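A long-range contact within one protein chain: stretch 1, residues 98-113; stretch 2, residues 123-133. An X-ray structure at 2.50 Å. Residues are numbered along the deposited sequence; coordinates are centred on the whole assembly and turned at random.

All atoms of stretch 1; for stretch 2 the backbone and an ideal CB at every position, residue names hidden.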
ATOM      1  N   HIS A  98     -32.896   9.338  -5.197  1.00 14.58           N
ATOM      2  CA  HIS A  98     -32.431   8.044  -5.711  1.00 17.38           C
ATOM      3  C   HIS A  98     -31.320   8.319  -6.745  1.00 17.71           C
ATOM      4  O   HIS A  98     -31.527   9.018  -7.719  1.00 21.59           O
ATOM      5  CB  HIS A  98     -33.585   7.291  -6.386  1.00 17.52           C
ATOM      6  CG  HIS A  98     -34.568   6.697  -5.430  1.00 16.27           C
ATOM      7  ND1 HIS A  98     -34.415   5.434  -4.895  1.00 15.53           N
ATOM      8  CD2 HIS A  98     -35.712   7.196  -4.905  1.00 15.14           C
ATOM      9  CE1 HIS A  98     -35.425   5.186  -4.081  1.00 15.15           C
ATOM     10  NE2 HIS A  98     -36.226   6.238  -4.070  1.00 15.80           N
ATOM     11  N   SER A  99     -30.140   7.776  -6.535  1.00 17.73           N
ATOM     12  CA  SER A  99     -29.052   8.046  -7.448  1.00 15.88           C
ATOM     13  C   SER A  99     -28.724   6.793  -8.207  1.00 18.99           C
ATOM     14  O   SER A  99     -28.889   5.708  -7.671  1.00 18.96           O
ATOM     15  CB  SER A  99     -27.804   8.477  -6.663  1.00 15.38           C
ATOM     16  OG  SER A  99     -27.168   7.372  -6.018  1.00  7.02           O
ATOM     17  N   PRO A 100     -28.256   6.921  -9.465  1.00 19.34           N
ATOM     18  CA  PRO A 100     -27.911   5.706 -10.220  1.00 17.73           C
ATOM     19  C   PRO A 100     -26.658   5.070  -9.612  1.00 16.00           C
ATOM     20  O   PRO A 100     -25.920   5.722  -8.871  1.00 18.13           O
ATOM     21  CB  PRO A 100     -27.653   6.212 -11.637  1.00 13.60           C
ATOM     22  CG  PRO A 100     -27.292   7.676 -11.469  1.00 17.89           C
ATOM     23  CD  PRO A 100     -28.032   8.153 -10.245  1.00 21.10           C
ATOM     24  N   ALA A 101     -26.438   3.799  -9.905  1.00 17.48           N
ATOM     25  CA  ALA A 101     -25.259   3.102  -9.412  1.00 16.51           C
ATOM     26  C   ALA A 101     -24.009   3.501 -10.244  1.00 18.57           C
ATOM     27  O   ALA A 101     -22.903   3.039  -9.943  1.00 21.27           O
ATOM     28  CB  ALA A 101     -25.478   1.583  -9.454  1.00 15.13           C
ATOM     29  N   ASN A 102     -24.185   4.324 -11.288  1.00 13.60           N
ATOM     30  CA  ASN A 102     -23.053   4.793 -12.074  1.00 14.17           C
ATOM     31  C   ASN A 102     -22.861   6.278 -11.797  1.00 15.53           C
ATOM     32  O   ASN A 102     -22.200   6.987 -12.550  1.00 17.77           O
ATOM     33  CB  ASN A 102     -23.242   4.557 -13.580  1.00 15.28           C
ATOM     34  CG  ASN A 102     -24.486   5.205 -14.125  1.00 25.52           C
ATOM     35  OD1 ASN A 102     -25.295   5.742 -13.376  1.00 27.99           O
ATOM     36  ND2 ASN A 102     -24.657   5.154 -15.448  1.00 28.16           N
ATOM     37  N   ALA A 103     -23.423   6.747 -10.690  1.00 15.28           N
ATOM     38  CA  ALA A 103     -23.298   8.146 -10.327  1.00 15.76           C
ATOM     39  C   ALA A 103     -21.821   8.618 -10.201  1.00 20.33           C
ATOM     40  O   ALA A 103     -20.932   7.858  -9.790  1.00 21.08           O
ATOM     41  CB  ALA A 103     -24.029   8.369  -9.045  1.00 10.98           C
ATOM     42  N   VAL A 104     -21.571   9.880 -10.563  1.00 20.23           N
ATOM     43  CA  VAL A 104     -20.246  10.483 -10.474  1.00 17.73           C
ATOM     44  C   VAL A 104     -19.964  10.772  -9.006  1.00 19.27           C
ATOM     45  O   VAL A 104     -20.768  11.406  -8.338  1.00 19.10           O
ATOM     46  CB  VAL A 104     -20.191  11.829 -11.240  1.00 13.55           C
ATOM     47  CG1 VAL A 104     -18.875  12.491 -11.000  1.00 15.00           C
ATOM     48  CG2 VAL A 104     -20.352  11.601 -12.718  1.00 13.89           C
ATOM     49  N   ILE A 105     -18.842  10.280  -8.478  1.00 21.24           N
ATOM     50  CA  ILE A 105     -18.513  10.571  -7.084  1.00 21.02           C
ATOM     51  C   ILE A 105     -18.066  12.040  -7.004  1.00 21.35           C
ATOM     52  O   ILE A 105     -17.534  12.595  -7.968  1.00 25.25           O
ATOM     53  CB  ILE A 105     -17.404   9.615  -6.538  1.00 16.31           C
ATOM     54  CG1 ILE A 105     -16.100   9.816  -7.271  1.00 14.86           C
ATOM     55  CG2 ILE A 105     -17.796   8.169  -6.780  1.00 13.32           C
ATOM     56  CD1 ILE A 105     -14.943   9.236  -6.488  1.00 13.25           C
ATOM     57  N   GLY A 106     -18.299  12.688  -5.877  1.00 19.34           N
ATOM     58  CA  GLY A 106     -17.891  14.071  -5.801  1.00 17.99           C
ATOM     59  C   GLY A 106     -18.688  14.850  -4.801  1.00 18.74           C
ATOM     60  O   GLY A 106     -19.520  14.285  -4.085  1.00 19.37           O
ATOM     61  N   HIS A 107     -18.430  16.150  -4.740  1.00 16.98           N
ATOM     62  CA  HIS A 107     -19.140  17.020  -3.816  1.00 19.17           C
ATOM     63  C   HIS A 107     -20.233  17.732  -4.568  1.00 19.07           C
ATOM     64  O   HIS A 107     -19.948  18.651  -5.311  1.00 20.59           O
ATOM     65  CB  HIS A 107     -18.183  18.048  -3.236  1.00 22.85           C
ATOM     66  CG  HIS A 107     -18.744  18.806  -2.078  1.00 27.43           C
ATOM     67  ND1 HIS A 107     -18.396  20.108  -1.806  1.00 27.93           N
ATOM     68  CD2 HIS A 107     -19.646  18.451  -1.136  1.00 30.22           C
ATOM     69  CE1 HIS A 107     -19.063  20.525  -0.750  1.00 31.06           C
ATOM     70  NE2 HIS A 107     -19.828  19.539  -0.323  1.00 28.75           N
ATOM     71  N   TYR A 108     -21.475  17.309  -4.357  1.00 18.43           N
ATOM     72  CA  TYR A 108     -22.624  17.883  -5.035  1.00 16.94           C
ATOM     73  C   TYR A 108     -23.228  19.011  -4.239  1.00 18.94           C
ATOM     74  O   TYR A 108     -23.077  19.059  -3.026  1.00 21.00           O
ATOM     75  CB  TYR A 108     -23.708  16.823  -5.211  1.00 16.04           C
ATOM     76  CG  TYR A 108     -23.400  15.764  -6.236  1.00 13.62           C
ATOM     77  CD1 TYR A 108     -22.602  14.662  -5.905  1.00 14.11           C
ATOM     78  CD2 TYR A 108     -23.935  15.831  -7.518  1.00 10.51           C
ATOM     79  CE1 TYR A 108     -22.346  13.636  -6.823  1.00 11.20           C
ATOM     80  CE2 TYR A 108     -23.686  14.812  -8.448  1.00 13.86           C
ATOM     81  CZ  TYR A 108     -22.889  13.710  -8.082  1.00 13.05           C
ATOM     82  OH  TYR A 108     -22.651  12.666  -8.954  1.00 17.36           O
ATOM     83  N   ARG A 109     -23.923  19.918  -4.914  1.00 21.16           N
ATOM     84  CA  ARG A 109     -24.593  20.995  -4.209  1.00 26.83           C
ATOM     85  C   ARG A 109     -25.992  20.887  -4.733  1.00 27.47           C
ATOM     86  O   ARG A 109     -26.202  20.938  -5.932  1.00 28.34           O
ATOM     87  CB  ARG A 109     -23.989  22.365  -4.532  1.00 34.82           C
ATOM     88  CG  ARG A 109     -23.123  22.962  -3.357  1.00 48.44           C
ATOM     89  CD  ARG A 109     -21.568  22.844  -3.555  1.00 55.16           C
ATOM     90  NE  ARG A 109     -21.167  23.225  -4.919  1.00 64.43           N
ATOM     91  CZ  ARG A 109     -20.233  22.618  -5.660  1.00 63.99           C
ATOM     92  NH1 ARG A 109     -19.554  21.576  -5.183  1.00 63.03           N
ATOM     93  NH2 ARG A 109     -20.033  23.012  -6.918  1.00 64.97           N
ATOM     94  N   LEU A 110     -26.946  20.705  -3.823  1.00 28.98           N
ATOM     95  CA  LEU A 110     -28.354  20.525  -4.180  1.00 27.15           C
ATOM     96  C   LEU A 110     -29.231  21.748  -4.131  1.00 28.06           C
ATOM     97  O   LEU A 110     -29.384  22.380  -3.084  1.00 27.31           O
ATOM     98  CB  LEU A 110     -29.009  19.473  -3.276  1.00 27.42           C
ATOM     99  CG  LEU A 110     -30.083  18.508  -3.819  1.00 26.77           C
ATOM    100  CD1 LEU A 110     -31.294  18.531  -2.939  1.00 25.73           C
ATOM    101  CD2 LEU A 110     -30.475  18.868  -5.194  1.00 26.63           C
ATOM    102  N   ALA A 111     -29.863  22.026  -5.263  1.00 26.60           N
ATOM    103  CA  ALA A 111     -30.763  23.146  -5.364  1.00 26.90           C
ATOM    104  C   ALA A 111     -32.220  22.691  -5.488  1.00 27.70           C
ATOM    105  O   ALA A 111     -32.619  22.183  -6.535  1.00 31.87           O
ATOM    106  CB  ALA A 111     -30.389  23.988  -6.557  1.00 26.15           C
ATOM    107  N   VAL A 112     -33.017  22.848  -4.431  1.00 27.98           N
ATOM    108  CA  VAL A 112     -34.443  22.497  -4.511  1.00 29.00           C
ATOM    109  C   VAL A 112     -35.241  23.780  -4.932  1.00 28.98           C
ATOM    110  O   VAL A 112     -35.259  24.797  -4.208  1.00 26.04           O
ATOM    111  CB  VAL A 112     -34.951  21.911  -3.125  1.00 28.31           C
ATOM    112  CG1 VAL A 112     -36.472  21.685  -3.142  1.00 27.55           C
ATOM    113  CG2 VAL A 112     -34.224  20.597  -2.829  1.00 24.15           C
ATOM    114  N   LEU A 113     -35.852  23.747  -6.120  1.00 27.87           N
ATOM    115  CA  LEU A 113     -36.623  24.890  -6.620  1.00 29.00           C
ATOM    116  C   LEU A 113     -38.124  24.704  -6.488  1.00 31.02           C
ATOM    117  O   LEU A 113     -38.645  23.642  -6.815  1.00 31.87           O
ATOM    118  CB  LEU A 113     -36.385  25.123  -8.104  1.00 26.25           C
ATOM    119  CG  LEU A 113     -35.132  25.638  -8.788  1.00 28.85           C
ATOM    120  CD1 LEU A 113     -34.086  26.195  -7.849  1.00 29.67           C
ATOM    121  CD2 LEU A 113     -34.609  24.461  -9.553  1.00 28.63           C
ATOM    122  N   UNK A 123     -39.260  30.520  -5.806  1.00 45.73           N
ATOM    123  CA  UNK A 123     -38.415  30.544  -4.622  1.00 41.48           C
ATOM    124  C   UNK A 123     -37.414  29.444  -4.773  1.00 40.47           C
ATOM    125  O   UNK A 123     -37.675  28.449  -5.429  1.00 42.02           O
ATOM    126  CB  UNK A 123     -39.221  30.390  -3.331  1.00 41.48           C
ATOM    127  N   UNK A 124     -36.243  29.635  -4.204  1.00 41.08           N
ATOM    128  CA  UNK A 124     -35.262  28.586  -4.262  1.00 45.26           C
ATOM    129  C   UNK A 124     -34.679  28.400  -2.866  1.00 46.36           C
ATOM    130  O   UNK A 124     -34.326  29.357  -2.190  1.00 47.60           O
ATOM    131  CB  UNK A 124     -34.173  28.905  -5.288  1.00 45.26           C
ATOM    132  N   UNK A 125     -34.619  27.153  -2.419  1.00 48.78           N
ATOM    133  CA  UNK A 125     -34.103  26.858  -1.091  1.00 51.87           C
ATOM    134  C   UNK A 125     -32.605  26.874  -1.068  1.00 54.33           C
ATOM    135  O   UNK A 125     -31.961  26.737  -2.102  1.00 55.49           O
ATOM    136  CB  UNK A 125     -34.614  25.502  -0.601  1.00 51.87           C
ATOM    137  N   UNK A 126     -32.056  27.020   0.134  1.00 59.48           N
ATOM    138  CA  UNK A 126     -30.609  27.032   0.350  1.00 63.22           C
ATOM    139  C   UNK A 126     -29.932  25.781  -0.238  1.00 62.63           C
ATOM    140  O   UNK A 126     -30.290  24.638   0.091  1.00 62.96           O
ATOM    141  CB  UNK A 126     -30.307  27.134   1.846  1.00 63.22           C
ATOM    142  N   UNK A 127     -28.951  26.004  -1.105  1.00 60.03           N
ATOM    143  CA  UNK A 127     -28.231  24.906  -1.734  1.00 55.95           C
ATOM    144  C   UNK A 127     -27.378  24.173  -0.685  1.00 50.41           C
ATOM    145  O   UNK A 127     -26.417  24.725  -0.172  1.00 53.16           O
ATOM    146  CB  UNK A 127     -27.357  25.423  -2.879  1.00 55.95           C
ATOM    147  N   UNK A 128     -27.752  22.941  -0.348  1.00 45.07           N
ATOM    148  CA  UNK A 128     -26.983  22.149   0.605  1.00 39.18           C
ATOM    149  C   UNK A 128     -26.123  21.189  -0.160  1.00 36.11           C
ATOM    150  O   UNK A 128     -26.497  20.698  -1.210  1.00 35.33           O
ATOM    151  CB  UNK A 128     -27.890  21.403   1.586  1.00 39.18           C
ATOM    152  N   UNK A 129     -24.950  20.907   0.362  1.00 35.49           N
ATOM    153  CA  UNK A 129     -24.074  20.021  -0.363  1.00 32.44           C
ATOM    154  C   UNK A 129     -23.898  18.684   0.322  1.00 27.48           C
ATOM    155  O   UNK A 129     -24.230  18.511   1.498  1.00 25.07           O
ATOM    156  CB  UNK A 129     -22.710  20.686  -0.560  1.00 32.44           C
ATOM    157  N   UNK A 130     -23.396  17.731  -0.441  1.00 21.60           N
ATOM    158  CA  UNK A 130     -23.155  16.400   0.078  1.00 19.72           C
ATOM    159  C   UNK A 130     -22.062  15.743  -0.779  1.00 20.81           C
ATOM    160  O   UNK A 130     -21.736  16.234  -1.874  1.00 22.76           O
ATOM    161  CB  UNK A 130     -24.440  15.569   0.081  1.00 19.72           C
ATOM    162  N   UNK A 131     -21.474  14.666  -0.274  1.00 18.66           N
ATOM    163  CA  UNK A 131     -20.438  13.964  -1.001  1.00 17.17           C
ATOM    164  C   UNK A 131     -20.914  12.592  -1.415  1.00 17.03           C
ATOM    165  O   UNK A 131     -21.681  11.958  -0.712  1.00 17.94           O
ATOM    166  CB  UNK A 131     -19.166  13.854  -0.158  1.00 17.17           C
ATOM    167  N   UNK A 132     -20.446  12.129  -2.555  1.00 15.80           N
ATOM    168  CA  UNK A 132     -20.849  10.830  -3.055  1.00 17.13           C
ATOM    169  C   UNK A 132     -19.631   9.930  -3.288  1.00 17.80           C
ATOM    170  O   UNK A 132     -18.692  10.317  -3.985  1.00 21.62           O
ATOM    171  CB  UNK A 132     -21.652  10.989  -4.348  1.00 17.13           C
ATOM    172  N   UNK A 133     -19.668   8.735  -2.707  1.00 16.43           N
ATOM    173  CA  UNK A 133     -18.600   7.735  -2.804  1.00 14.05           C
ATOM    174  C   UNK A 133     -19.050   6.477  -3.596  1.00 14.77           C
ATOM    175  O   UNK A 133     -20.203   6.347  -3.980  1.00 13.73           O
ATOM    176  CB  UNK A 133     -18.145   7.333  -1.400  1.00 14.05           C
TER

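Two backbone ladders set the frame. Hydrogen bonds pair Gly 106 with position 132, Tyr 108 with 130 and Leu 110 with 128, antiparallel; beyond Leu 110 the register shifts by one, and Leu 113 lies across from 124.

Position 123 has extended backbone angles (-179/150), and its ideal CB has nothing of stretch 1 within 5.5 Å. Almost any side chain would do; the deposited one is Glu 123, whose carboxylate is bonded elsewhere in the structure.

At 124 the ideal CB lies 3.7 Å from Leu 113 CD1, so a side chain with an aliphatic first portion suits, whatever its end. Arg 124 fits this: its CB packs against Leu 113 CD1 at 3.7 Å.

Position 125 points toward stretch 1, with its ideal CB 3.7 Å from Val 112 O. The backbone is already anchored there, 125 N donating to Val 112 O (3.0 Å, 171°). A small apolar group is a natural choice, though not a unique one. Ala 125 places CB 4.4 Å from Val 112 CB.

Position 126 points away and meets nothing, so a polar residue is plausible; it is Asp 126, poorly ordered.

From 127 the CA-to-CB bond leaves sideways, and the ideal CB of 127 is 4.8 Å from Arg 109 CB and 4.8 Å from Ala 111 CA, so a long chain with apolar methylenes could run along both. Lys 127 does so: CE is 3.5 Å from Arg 109 CB and CD 3.9 Å from Ala 111 CB. A water accepts from both Lys 127 NZ (3.3 Å) and Arg 109 NH2 (3.0 Å), linking two cationic groups without direct contact.

Position 128 shares the face of Leu 110, which favours an aliphatic or other apolar residue. Ile 128 brings CG1 to 4.1 Å from Leu 110 CB. The bond from Ile 128 N to Leu 110 O is weak (3.2 Å, 133°), whereas that from Leu 110 N to Ile 128 O is nearly straight (2.7 Å, 172°).

At 129 the ideal CB is crowded: 3.0 Å from Tyr 108 O and 3.1 Å from His 107 NE2. Such tightness argues for a small residue, and the imidazole nitrogen makes a polar one attractive. Ser 129 places OG 2.7 Å from His 107 NE2.

Position 130 lies on the face of Tyr 108 and Leu 110, suiting a large apolar or aromatic group. Phe 130 lays its ring face over Tyr 108 CB (3.7 Å from CB to the ring centroid), while Leu 110 CB sits at its edge. The Tyr 108 ring is nearly parallel (10°) but slid aside.

The ideal CB of 131 is 4.7 Å from His 107 CD2, so a flat ring could lie against that imidazole. His 131 forms an offset stack with it, centroids 3.9 Å apart and planes at 12°.

Position 132 faces Tyr 108 CE1 (3.7 Å from the ideal CB), with Ser 99 and Ala 103 beyond: a place for a long, flexible apolar chain. Met 132 bends there (chi2 89°), its CE 3.9 Å from Ser 99 CB.

Position 133 points away; Leu 133 contributes little.

Stretch 2 (123-133) ERADKISFHML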
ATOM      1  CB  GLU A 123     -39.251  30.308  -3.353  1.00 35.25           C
ATOM      2  CG  GLU A 123     -38.501  29.662  -2.189  1.00 36.59           C
ATOM      3  CD  GLU A 123     -39.366  29.478  -0.934  1.00 36.85           C
ATOM      4  OE1 GLU A 123     -40.565  29.192  -1.098  1.00 42.93           O
ATOM      5  OE2 GLU A 123     -38.858  29.610   0.211  1.00 33.74           O
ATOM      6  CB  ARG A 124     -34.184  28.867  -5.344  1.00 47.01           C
ATOM      7  CG  ARG A 124     -33.475  30.214  -5.333  1.00 49.72           C
ATOM      8  CD  ARG A 124     -33.459  30.910  -6.721  1.00 50.62           C
ATOM      9  NE  ARG A 124     -32.900  30.094  -7.799  1.00 53.84           N
ATOM     10  CZ  ARG A 124     -32.737  30.520  -9.056  1.00 54.97           C
ATOM     11  NH1 ARG A 124     -33.086  31.752  -9.406  1.00 53.49           N
ATOM     12  NH2 ARG A 124     -32.236  29.702  -9.974  1.00 55.86           N
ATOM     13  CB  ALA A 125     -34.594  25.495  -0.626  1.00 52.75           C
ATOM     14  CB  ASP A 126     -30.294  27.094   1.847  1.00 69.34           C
ATOM     15  CG  ASP A 126     -31.394  27.762   2.664  1.00 76.16           C
ATOM     16  OD1 ASP A 126     -32.531  27.212   2.773  1.00 76.70           O
ATOM     17  OD2 ASP A 126     -31.091  28.850   3.209  1.00 79.13           O
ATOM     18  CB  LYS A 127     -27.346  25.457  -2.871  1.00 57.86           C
ATOM     19  CG  LYS A 127     -27.292  24.611  -4.162  1.00 58.30           C
ATOM     20  CD  LYS A 127     -26.934  25.458  -5.406  1.00 58.55           C
ATOM     21  CE  LYS A 127     -25.435  25.362  -5.764  1.00 61.70           C
ATOM     22  NZ  LYS A 127     -25.109  25.865  -7.144  1.00 56.81           N
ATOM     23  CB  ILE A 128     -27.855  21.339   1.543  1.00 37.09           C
ATOM     24  CG1 ILE A 128     -28.722  20.373   0.760  1.00 28.12           C
ATOM     25  CG2 ILE A 128     -28.671  22.288   2.386  1.00 46.43           C
ATOM     26  CD1 ILE A 128     -28.778  19.073   1.385  1.00 23.65           C
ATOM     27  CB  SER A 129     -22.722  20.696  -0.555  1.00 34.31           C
ATOM     28  OG  SER A 129     -22.026  20.670   0.667  1.00 37.10           O
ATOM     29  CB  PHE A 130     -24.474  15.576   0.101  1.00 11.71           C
ATOM     30  CG  PHE A 130     -25.083  15.307  -1.265  1.00 12.40           C
ATOM     31  CD1 PHE A 130     -24.632  14.238  -2.062  1.00  9.36           C
ATOM     32  CD2 PHE A 130     -26.086  16.130  -1.767  1.00  9.15           C
ATOM     33  CE1 PHE A 130     -25.158  14.005  -3.320  1.00  3.32           C
ATOM     34  CE2 PHE A 130     -26.611  15.897  -3.029  1.00  7.86           C
ATOM     35  CZ  PHE A 130     -26.145  14.834  -3.806  1.00  7.83           C
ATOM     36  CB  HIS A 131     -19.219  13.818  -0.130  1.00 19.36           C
ATOM     37  CG  HIS A 131     -18.431  15.075   0.014  1.00 20.06           C
ATOM     38  ND1 HIS A 131     -18.638  15.966   1.042  1.00 21.95           N
ATOM     39  CD2 HIS A 131     -17.401  15.566  -0.709  1.00 17.51           C
ATOM     40  CE1 HIS A 131     -17.766  16.952   0.948  1.00 19.24           C
ATOM     41  NE2 HIS A 131     -17.004  16.733  -0.108  1.00 19.26           N
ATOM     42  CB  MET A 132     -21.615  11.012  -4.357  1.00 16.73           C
ATOM     43  CG  MET A 132     -21.990   9.712  -5.016  1.00 16.74           C
ATOM     44  SD  MET A 132     -23.585   9.106  -4.432  1.00 19.60           S
ATOM     45  CE  MET A 132     -24.701  10.274  -5.187  1.00 11.21           C
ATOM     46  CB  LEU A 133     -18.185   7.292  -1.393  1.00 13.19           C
ATOM     47  CG  LEU A 133     -17.494   8.211  -0.378  1.00 16.07           C
ATOM     48  CD1 LEU A 133     -17.245   9.596  -0.912  1.00  8.42           C
ATOM     49  CD2 LEU A 133     -18.335   8.242   0.818  1.00 13.29           C
TER
HETATM   50  O   HOH W   1     -21.985  25.181  -7.801  1.00 71.34           O
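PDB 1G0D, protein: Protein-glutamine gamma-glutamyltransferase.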